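Local coordinates for SnoaL-like domain-containing protein (Kribbella flavida, PDB 4GB5) that is of unknown function but carries a SnoaL-like domain of the NTF2 clan, whose cone-shaped fold commonly encloses a pocket for small molecules, at residues A21-L26 with R34-D39; I43-V48 with S59-A64; H82-D87 with A91-H96. All blocks are in the same frame, centred on the assembly; numbering follows the deposited sequence. Where two conformers were deposited one is given.

Contact 1: A21-L26 with R34-D39; sequences ADIADL and RRVHTD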
loop_
_atom_site.group_PDB
_atom_site.type_symbol
_atom_site.label_atom_id
_atom_site.label_comp_id
_atom_site.label_asym_id
_atom_site.label_seq_id
_atom_site.Cartn_x
_atom_site.Cartn_y
_atom_site.Cartn_z
ATOM N N ALA A 21 -3.338 9.930 6.143
ATOM C CA ALA A 21 -3.050 10.103 4.703
ATOM C C ALA A 21 -4.060 10.982 4.029
ATOM O O ALA A 21 -3.710 11.790 3.176
ATOM C CB ALA A 21 -2.935 8.757 4.015
ATOM N N ASP A 22 -5.295 10.903 4.486
ATOM C CA ASP A 22 -6.338 11.766 3.952
ATOM C C ASP A 22 -6.108 13.257 4.256
ATOM O O ASP A 22 -6.435 14.088 3.434
ATOM C CB ASP A 22 -7.701 11.403 4.536
ATOM C CG ASP A 22 -8.259 10.090 4.004
ATOM O OD1 ASP A 22 -7.938 9.746 2.831
ATOM O OD2 ASP A 22 -9.090 9.457 4.730
ATOM N N ILE A 23 -5.552 13.600 5.423
ATOM C CA ILE A 23 -5.255 15.010 5.731
ATOM C C ILE A 23 -4.479 15.624 4.597
ATOM O O ILE A 23 -4.866 16.669 4.046
ATOM C CB ILE A 23 -4.467 15.152 7.060
ATOM C CG1 ILE A 23 -5.398 14.861 8.231
ATOM C CG2 ILE A 23 -3.912 16.564 7.230
ATOM C CD1 ILE A 23 -4.685 14.609 9.549
ATOM N N ALA A 24 -3.360 15.007 4.246
ATOM C CA ALA A 24 -2.521 15.563 3.220
ATOM C C ALA A 24 -3.162 15.446 1.860
ATOM O O ALA A 24 -3.206 16.409 1.102
ATOM C CB ALA A 24 -1.205 14.856 3.220
ATOM N N ASP A 25 -3.665 14.274 1.527
ATOM C CA ASP A 25 -4.001 13.986 0.130
ATOM C C ASP A 25 -5.349 14.578 -0.277
ATOM O O ASP A 25 -5.571 14.882 -1.467
ATOM C CB ASP A 25 -3.958 12.481 -0.153
ATOM C CG ASP A 25 -2.604 11.863 0.084
ATOM O OD1 ASP A 25 -1.581 12.583 0.064
ATOM O OD2 ASP A 25 -2.531 10.626 0.318
ATOM N N LEU A 26 -6.239 14.792 0.683
ATOM C CA LEU A 26 -7.479 15.583 0.441
ATOM C C LEU A 26 -7.292 17.063 0.758
ATOM O O LEU A 26 -8.215 17.835 0.555
ATOM C CB LEU A 26 -8.634 15.065 1.299
ATOM C CG LEU A 26 -9.095 13.626 1.082
ATOM C CD1 LEU A 26 -10.033 13.143 2.166
ATOM C CD2 LEU A 26 -9.707 13.459 -0.306
ATOM N N ARG A 34 -7.973 17.275 13.873
ATOM C CA ARG A 34 -8.507 17.075 15.207
ATOM C C ARG A 34 -9.015 15.665 15.456
ATOM O O ARG A 34 -9.058 15.209 16.587
ATOM C CB ARG A 34 -9.645 18.062 15.470
ATOM C CG ARG A 34 -9.256 19.483 15.272
ATOM C CD ARG A 34 -8.976 20.175 16.589
ATOM N NE ARG A 34 -8.113 21.338 16.389
ATOM C CZ ARG A 34 -7.251 21.804 17.286
ATOM N NH1 ARG A 34 -7.117 21.220 18.480
ATOM N NH2 ARG A 34 -6.511 22.862 16.982
ATOM N N ARG A 35 -9.424 15.004 14.381
ATOM C CA ARG A 35 -9.895 13.626 14.455
ATOM C C ARG A 35 -8.765 12.624 14.447
ATOM O O ARG A 35 -8.950 11.439 14.756
ATOM C CB ARG A 35 -10.794 13.351 13.257
ATOM C CG ARG A 35 -11.977 14.313 13.274
ATOM C CD ARG A 35 -13.014 13.979 12.234
ATOM N NE ARG A 35 -14.035 15.028 12.219
ATOM C CZ ARG A 35 -15.104 15.076 13.011
ATOM N NH1 ARG A 35 -15.344 14.111 13.886
ATOM N NH2 ARG A 35 -15.951 16.098 12.907
ATOM N N VAL A 36 -7.581 13.059 14.021
ATOM C CA VAL A 36 -6.416 12.165 13.887
ATOM C C VAL A 36 -5.328 12.304 14.940
ATOM O O VAL A 36 -4.693 11.328 15.310
ATOM C CB VAL A 36 -5.776 12.368 12.496
ATOM C CG1 VAL A 36 -4.516 11.592 12.268
ATOM C CG2 VAL A 36 -6.799 12.008 11.419
ATOM N N HIS A 37 -5.110 13.537 15.380
ATOM C CA HIS A 37 -3.974 13.895 16.244
ATOM C C HIS A 37 -4.390 14.444 17.598
ATOM O O HIS A 37 -5.488 15.004 17.780
ATOM C CB HIS A 37 -3.157 14.981 15.516
ATOM C CG HIS A 37 -2.479 14.484 14.269
ATOM N ND1 HIS A 37 -1.495 13.519 14.314
ATOM C CD2 HIS A 37 -2.610 14.831 12.969
ATOM C CE1 HIS A 37 -1.090 13.253 13.085
ATOM N NE2 HIS A 37 -1.731 14.047 12.249
ATOM N N THR A 38 -3.489 14.276 18.552
ATOM C CA THR A 38 -3.601 15.036 19.782
ATOM C C THR A 38 -3.206 16.517 19.604
ATOM O O THR A 38 -2.619 16.924 18.596
ATOM C CB THR A 38 -2.683 14.437 20.868
ATOM O OG1 THR A 38 -1.349 14.427 20.394
ATOM C CG2 THR A 38 -3.056 12.996 21.232
ATOM N N ASP A 39 -3.550 17.333 20.605
ATOM C CA ASP A 39 -3.164 18.742 20.655
ATOM C C ASP A 39 -2.604 18.957 22.045
ATOM O O ASP A 39 -3.367 18.957 23.001
ATOM C CB ASP A 39 -4.378 19.647 20.449
ATOM C CG ASP A 39 -4.005 21.100 20.240
ATOM O OD1 ASP A 39 -2.794 21.425 20.300
ATOM O OD2 ASP A 39 -4.936 21.933 20.077
#

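Contact 2: I43-V48 with S59-A64; sequences IDFESV and SDYGAA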
loop_
_atom_site.group_PDB
_atom_site.type_symbol
_atom_site.label_atom_id
_atom_site.label_comp_id
_atom_site.label_asym_id
_atom_site.label_seq_id
_atom_site.Cartn_x
_atom_site.Cartn_y
_atom_site.Cartn_z
ATOM N N ILE A 43 6.271 16.139 16.510
ATOM C CA ILE A 43 6.631 15.838 15.141
ATOM C C ILE A 43 8.136 15.768 14.948
ATOM O O ILE A 43 8.872 16.521 15.539
ATOM C CB ILE A 43 6.059 16.875 14.168
ATOM C CG1 ILE A 43 6.467 18.261 14.589
ATOM C CG2 ILE A 43 4.546 16.795 14.135
ATOM C CD1 ILE A 43 6.120 19.336 13.558
ATOM N N ASP A 44 8.575 14.821 14.130
ATOM C CA ASP A 44 9.965 14.672 13.801
ATOM C C ASP A 44 10.084 14.273 12.347
ATOM O O ASP A 44 9.868 13.088 11.959
ATOM C CB ASP A 44 10.602 13.624 14.708
ATOM C CG ASP A 44 12.068 13.355 14.370
ATOM O OD1 ASP A 44 12.563 13.844 13.325
ATOM O OD2 ASP A 44 12.715 12.597 15.146
ATOM N N PHE A 45 10.423 15.250 11.519
ATOM C CA PHE A 45 10.657 15.020 10.100
ATOM C C PHE A 45 12.121 15.289 9.792
ATOM O O PHE A 45 12.516 15.558 8.668
ATOM C CB PHE A 45 9.749 15.944 9.264
ATOM C CG PHE A 45 8.275 15.723 9.532
ATOM C CD1 PHE A 45 7.660 14.539 9.162
ATOM C CD2 PHE A 45 7.503 16.698 10.157
ATOM C CE1 PHE A 45 6.302 14.316 9.421
ATOM C CE2 PHE A 45 6.145 16.471 10.428
ATOM C CZ PHE A 45 5.552 15.286 10.059
ATOM N N GLU A 46 12.947 15.230 10.819
ATOM C CA GLU A 46 14.358 15.629 10.692
ATOM C C GLU A 46 15.115 14.900 9.584
ATOM O O GLU A 46 15.936 15.497 8.888
ATOM C CB GLU A 46 15.078 15.439 12.024
ATOM C CG GLU A 46 16.475 16.037 12.011
ATOM C CD GLU A 46 17.128 16.041 13.386
ATOM O OE1 GLU A 46 16.698 15.275 14.280
ATOM O OE2 GLU A 46 18.093 16.821 13.569
ATOM N N SER A 47 14.814 13.612 9.429
ATOM C CA SER A 47 15.394 12.761 8.378
ATOM C C SER A 47 15.169 13.305 6.958
ATOM O O SER A 47 15.914 12.978 6.028
ATOM C CB SER A 47 14.850 11.337 8.501
ATOM O OG SER A 47 15.270 10.521 7.417
ATOM N N VAL A 48 14.158 14.149 6.806
ATOM C CA VAL A 48 13.865 14.793 5.540
ATOM C C VAL A 48 14.170 16.278 5.569
ATOM O O VAL A 48 14.713 16.828 4.601
ATOM C CB VAL A 48 12.410 14.644 5.165
ATOM C CG1 VAL A 48 12.126 15.491 3.934
ATOM C CG2 VAL A 48 12.099 13.210 4.903
ATOM N N SER A 59 -2.992 23.525 15.899
ATOM C CA SER A 59 -3.384 24.496 14.891
ATOM C C SER A 59 -2.150 25.021 14.130
ATOM O O SER A 59 -2.234 25.341 12.951
ATOM C CB SER A 59 -4.201 25.616 15.500
ATOM O OG SER A 59 -3.409 26.356 16.377
ATOM N N ASP A 60 -1.006 25.111 14.805
ATOM C CA ASP A 60 0.237 25.480 14.133
ATOM C C ASP A 60 0.615 24.406 13.105
ATOM O O ASP A 60 1.065 24.730 11.994
ATOM C CB ASP A 60 1.398 25.628 15.124
ATOM C CG ASP A 60 1.324 26.912 15.950
ATOM O OD1 ASP A 60 0.529 27.811 15.615
ATOM O OD2 ASP A 60 2.124 27.034 16.919
ATOM N N TYR A 61 0.533 23.146 13.515
ATOM C CA TYR A 61 0.884 22.035 12.635
ATOM C C TYR A 61 -0.024 22.083 11.417
ATOM O O TYR A 61 0.431 21.968 10.285
ATOM C CB TYR A 61 0.715 20.704 13.396
ATOM C CG TYR A 61 0.816 19.463 12.569
ATOM C CD1 TYR A 61 -0.319 18.739 12.257
ATOM C CD2 TYR A 61 2.045 19.026 12.097
ATOM C CE1 TYR A 61 -0.218 17.577 11.487
ATOM C CE2 TYR A 61 2.153 17.883 11.341
ATOM C CZ TYR A 61 1.033 17.172 11.062
ATOM O OH TYR A 61 1.168 16.040 10.292
ATOM N N GLY A 62 -1.317 22.233 11.627
ATOM C CA GLY A 62 -2.241 22.307 10.500
ATOM C C GLY A 62 -1.937 23.454 9.552
ATOM O O GLY A 62 -1.976 23.265 8.340
ATOM N N ALA A 63 -1.626 24.637 10.083
ATOM C CA ALA A 63 -1.337 25.805 9.269
ATOM C C ALA A 63 -0.061 25.575 8.472
ATOM O O ALA A 63 0.040 25.969 7.304
ATOM C CB ALA A 63 -1.205 27.067 10.176
ATOM N N ALA A 64 0.927 24.954 9.119
ATOM C CA ALA A 64 2.182 24.651 8.460
ATOM C C ALA A 64 1.986 23.655 7.322
ATOM O O ALA A 64 2.579 23.795 6.256
ATOM C CB ALA A 64 3.172 24.086 9.472
#

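Contact 3: H82-D87 with A91-H96; sequences HVVTID and ATIHAH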
loop_
_atom_site.group_PDB
_atom_site.type_symbol
_atom_site.label_atom_id
_atom_site.label_comp_id
_atom_site.label_asym_id
_atom_site.label_seq_id
_atom_site.Cartn_x
_atom_site.Cartn_y
_atom_site.Cartn_z
ATOM N N HIS A 82 1.664 -2.023 8.806
ATOM C CA HIS A 82 1.552 -1.535 10.186
ATOM C C HIS A 82 1.951 -2.599 11.191
ATOM O O HIS A 82 1.435 -3.713 11.160
ATOM C CB HIS A 82 0.126 -1.048 10.481
ATOM C CG HIS A 82 -0.436 -0.198 9.396
ATOM N ND1 HIS A 82 -0.914 -0.748 8.224
ATOM C CD2 HIS A 82 -0.624 1.138 9.306
ATOM C CE1 HIS A 82 -1.374 0.227 7.464
ATOM N NE2 HIS A 82 -1.182 1.380 8.077
ATOM N N VAL A 83 2.844 -2.242 12.119
ATOM C CA VAL A 83 3.266 -3.102 13.205
ATOM C C VAL A 83 2.900 -2.339 14.473
ATOM O O VAL A 83 3.484 -1.279 14.768
ATOM C CB VAL A 83 4.743 -3.341 13.124
ATOM C CG1 VAL A 83 5.208 -4.195 14.279
ATOM C CG2 VAL A 83 5.167 -3.978 11.803
ATOM N N VAL A 84 1.858 -2.829 15.176
ATOM C CA VAL A 84 1.192 -2.082 16.237
ATOM C C VAL A 84 1.408 -2.791 17.552
ATOM O O VAL A 84 1.143 -3.989 17.666
ATOM C CB VAL A 84 -0.311 -1.985 15.936
ATOM C CG1 VAL A 84 -1.023 -1.306 17.073
ATOM C CG2 VAL A 84 -0.584 -1.283 14.595
ATOM N N THR A 85 1.877 -2.054 18.558
ATOM C CA THR A 85 2.036 -2.580 19.893
ATOM C C THR A 85 1.227 -1.741 20.836
ATOM O O THR A 85 1.433 -0.542 20.887
ATOM C CB THR A 85 3.518 -2.554 20.272
ATOM O OG1 THR A 85 4.278 -3.204 19.226
ATOM C CG2 THR A 85 3.763 -3.272 21.586
ATOM N N ILE A 86 0.287 -2.346 21.563
ATOM C CA ILE A 86 -0.648 -1.611 22.392
ATOM C C ILE A 86 -0.415 -1.943 23.870
ATOM O O ILE A 86 -0.189 -3.107 24.229
ATOM C CB ILE A 86 -2.084 -1.980 22.045
ATOM C CG1 ILE A 86 -2.336 -1.670 20.569
ATOM C CG2 ILE A 86 -3.061 -1.241 22.943
ATOM C CD1 ILE A 86 -3.614 -2.319 20.020
ATOM N N ASP A 87 -0.443 -0.919 24.712
ATOM C CA ASP A 87 -0.352 -1.095 26.157
ATOM C C ASP A 87 -1.402 -0.167 26.732
ATOM O O ASP A 87 -1.171 1.025 26.891
ATOM C CB ASP A 87 1.056 -0.719 26.621
ATOM C CG ASP A 87 1.245 -0.844 28.118
ATOM O OD1 ASP A 87 0.305 -1.292 28.794
ATOM O OD2 ASP A 87 2.343 -0.484 28.593
ATOM N N ALA A 91 -0.012 3.287 22.349
ATOM C CA ALA A 91 0.466 2.353 21.364
ATOM C C ALA A 91 1.647 2.933 20.622
ATOM O O ALA A 91 1.797 4.151 20.521
ATOM C CB ALA A 91 -0.655 1.972 20.354
ATOM N N THR A 92 2.464 2.039 20.089
ATOM C CA THR A 92 3.459 2.409 19.094
ATOM C C THR A 92 3.109 1.783 17.768
ATOM O O THR A 92 2.550 0.685 17.727
ATOM C CB THR A 92 4.868 1.956 19.478
ATOM O OG1 THR A 92 4.892 0.532 19.634
ATOM C CG2 THR A 92 5.267 2.577 20.793
ATOM N N ILE A 93 3.404 2.484 16.689
ATOM C CA ILE A 93 3.180 1.936 15.379
ATOM C C ILE A 93 4.381 2.212 14.514
ATOM O O ILE A 93 4.769 3.357 14.329
ATOM C CB ILE A 93 1.999 2.573 14.691
ATOM C CG1 ILE A 93 0.762 2.617 15.587
ATOM C CG2 ILE A 93 1.723 1.848 13.390
ATOM C CD1 ILE A 93 0.599 3.813 16.437
ATOM N N HIS A 94 4.891 1.158 13.911
ATOM C CA HIS A 94 5.884 1.255 12.855
ATOM C C HIS A 94 5.195 0.940 11.551
ATOM O O HIS A 94 4.451 -0.057 11.467
ATOM C CB HIS A 94 7.021 0.281 13.107
ATOM C CG HIS A 94 7.937 0.096 11.951
ATOM N ND1 HIS A 94 9.044 0.903 11.765
ATOM C CD2 HIS A 94 7.959 -0.818 10.958
ATOM C CE1 HIS A 94 9.692 0.501 10.677
ATOM N NE2 HIS A 94 9.030 -0.513 10.147
ATOM N N ALA A 95 5.432 1.731 10.529
ATOM C CA ALA A 95 4.804 1.450 9.233
ATOM C C ALA A 95 5.697 1.868 8.095
ATOM O O ALA A 95 6.561 2.733 8.262
ATOM C CB ALA A 95 3.403 2.119 9.109
ATOM N N HIS A 96 5.435 1.303 6.926
ATOM C CA HIS A 96 6.030 1.795 5.684
ATOM C C HIS A 96 5.214 2.954 5.117
ATOM O O HIS A 96 3.975 2.976 5.213
ATOM C CB HIS A 96 5.995 0.689 4.635
ATOM C CG HIS A 96 7.131 -0.273 4.681
ATOM N ND1 HIS A 96 7.450 -1.033 5.795
ATOM C CD2 HIS A 96 8.049 -0.593 3.733
ATOM C CE1 HIS A 96 8.526 -1.758 5.532
ATOM N NE2 HIS A 96 8.909 -1.510 4.288
HETATM O O HOH W 1 4.940 -1.276 17.270
#

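Contact 1: A21-L26 with R34-D39
Ile23, near the end of helix 6-25, pushes its CD1 methyl against Val36 and His37, and these three buried residues make the whole contact. The apolar part is a tip-to-tip meeting of two branched side chains: Ile23 CD1 stands 3.8 Å from Val36 CG2. Ile23 holds CG1 anti to its carbonyl carbon (chi1 -72°) and the chain then extends, so this long residue can bridge the 8.7 Å between the CA atoms of Ile23 and Val36. The same methyl also lies 4.0 Å from His37 CD2, approaching the imidazole obliquely. Valine offers two methyls: while CG2 meets Ile23, Val36 CG1 sits 3.7 Å above the plane of the His37 ring, over its middle, a CH-pi type of arrangement.

Polar bonds lie to the side of this patch. Histidine suits its place by pairing a flat surface with a polar edge: His37 hydrogen-bonds through ND1 to Leu134 O on strand 131-145. Farther out, Arg34 NH1 donates to Asp39 OD2 at 2.8 Å, a salt bridge from helix 32-36 past strand 37-38 to the corner at Asp39, whose OD1 accepts from Leu58 N. No hydrogen bond crosses between the two segments; their junction is a small hydrocarbon contact.

Contact 2: I43-V48 with S59-A64
The phenol ring of Tyr61 is met by two side chains, Ile43 and Phe45, and both touch it at CE2. Ile43 comes closer: its CG2 methyl lies 3.8 Å from Tyr61 CE2 and 3.9 Å from Tyr61 CD2, an oblique approach to the ring. Phe45 meets it rim against rim, with Phe45 CE2 4.3 Å from Tyr61 CE2 and each atom near the plane of the other ring. A long aromatic suits this place, because the CA atoms of Ile43 and Tyr61 are 8.8 Å apart; with CG anti to the backbone N (chi1 170°), the tyrosine reaches from helix 58-69 to the end of strand 41-44. This is helix-on-sheet packing within the NTF2-like alpha+beta cone, where helices close over the concave side of a curved sheet. Behind Ile43 and Phe45, Asp44 OD1 accepts from Glu46 N at 2.9 Å, an Asx turn where the strand gives way to helix 46-49, with Phe45 at the N-cap position. Farther out, Ile43 pairs through its backbone with Met54, Asp44 with Val137 and Leu139 of strand 131-145, and Phe45 packs on Leu139. Tyr61 also leans on Val56 of strand 54-56.

Contact 3: H82-D87 with A91-H96
Val83 and His94 exchange two backbone hydrogen bonds, Val83 N to His94 O at 2.8 Å and His94 N to Val83 O at 2.9 Å. Thr85 and Thr92 repeat the pattern, their N-H groups each donating to the other's carbonyl. These hydrogen-bonded pairs alternate with the non-hydrogen-bonded pairs Val84-Ile93 and Ile86-Ala91, the regular register of an antiparallel beta hairpin. CA-H...O contacts fill the intervals, such as Ile93 CA to Val83 O at 3.3 Å.

On the face carrying Val83, Thr85, Thr92 and His94, a water donates to Val83 O and hydrogen-bonds to Thr85 OG1 at 2.8 Å and to Thr92 OG1 at 3.0 Å. The threonines stand abreast; at chi1 59° the Thr92 hydroxyl is turned toward Thr85, its OG1 3.4 Å from Thr85 CB. Beta-branched threonine suits an exposed strand pair, and its hydroxyl can bond the shared water. The His94 ring turns an edge to Val83 CG2; ND1 bonds Asp122, and NE2 bonds OD1 of Asp22 of the third subunit.

The other face is mostly apolar: Val84 CG2 lies 4.1 Å from Ile93 CG2, and Ile86 CG1 lies 4.0 Å from Ala91 CB. The His82 imidazole rests near Ala95 CB and meets Phe17 edge-to-face. Here Ile13 and Phe17 of helix 6-25 cover Ile93, while strand 114-128 continues the sheet beyond 91-96.

How the contacts relate
From the N terminus, helix 6-25 leads into contact 1, which closes the short loop to helix 32-36 and strand 37-38, tying these elements together. Contact 2 follows, closing the excursion from strand 41-44 through strand 54-56 to helix 58-69; it ties that helix to strand 41-44, near the 54-56 edge of the sheet. Contact 3 comes last, closing the tight turn between strands 74-87 and 90-102. The three loops run in series, without nesting or crossing. Contacts 1 and 2 adjoin, centres 12 Å apart, where the rings of His37 and Tyr61 meet edge-to-face. Contact 3 belongs to the sheet's other end, with centres about 18 and 20 Å from those of contacts 1 and 2, respectively.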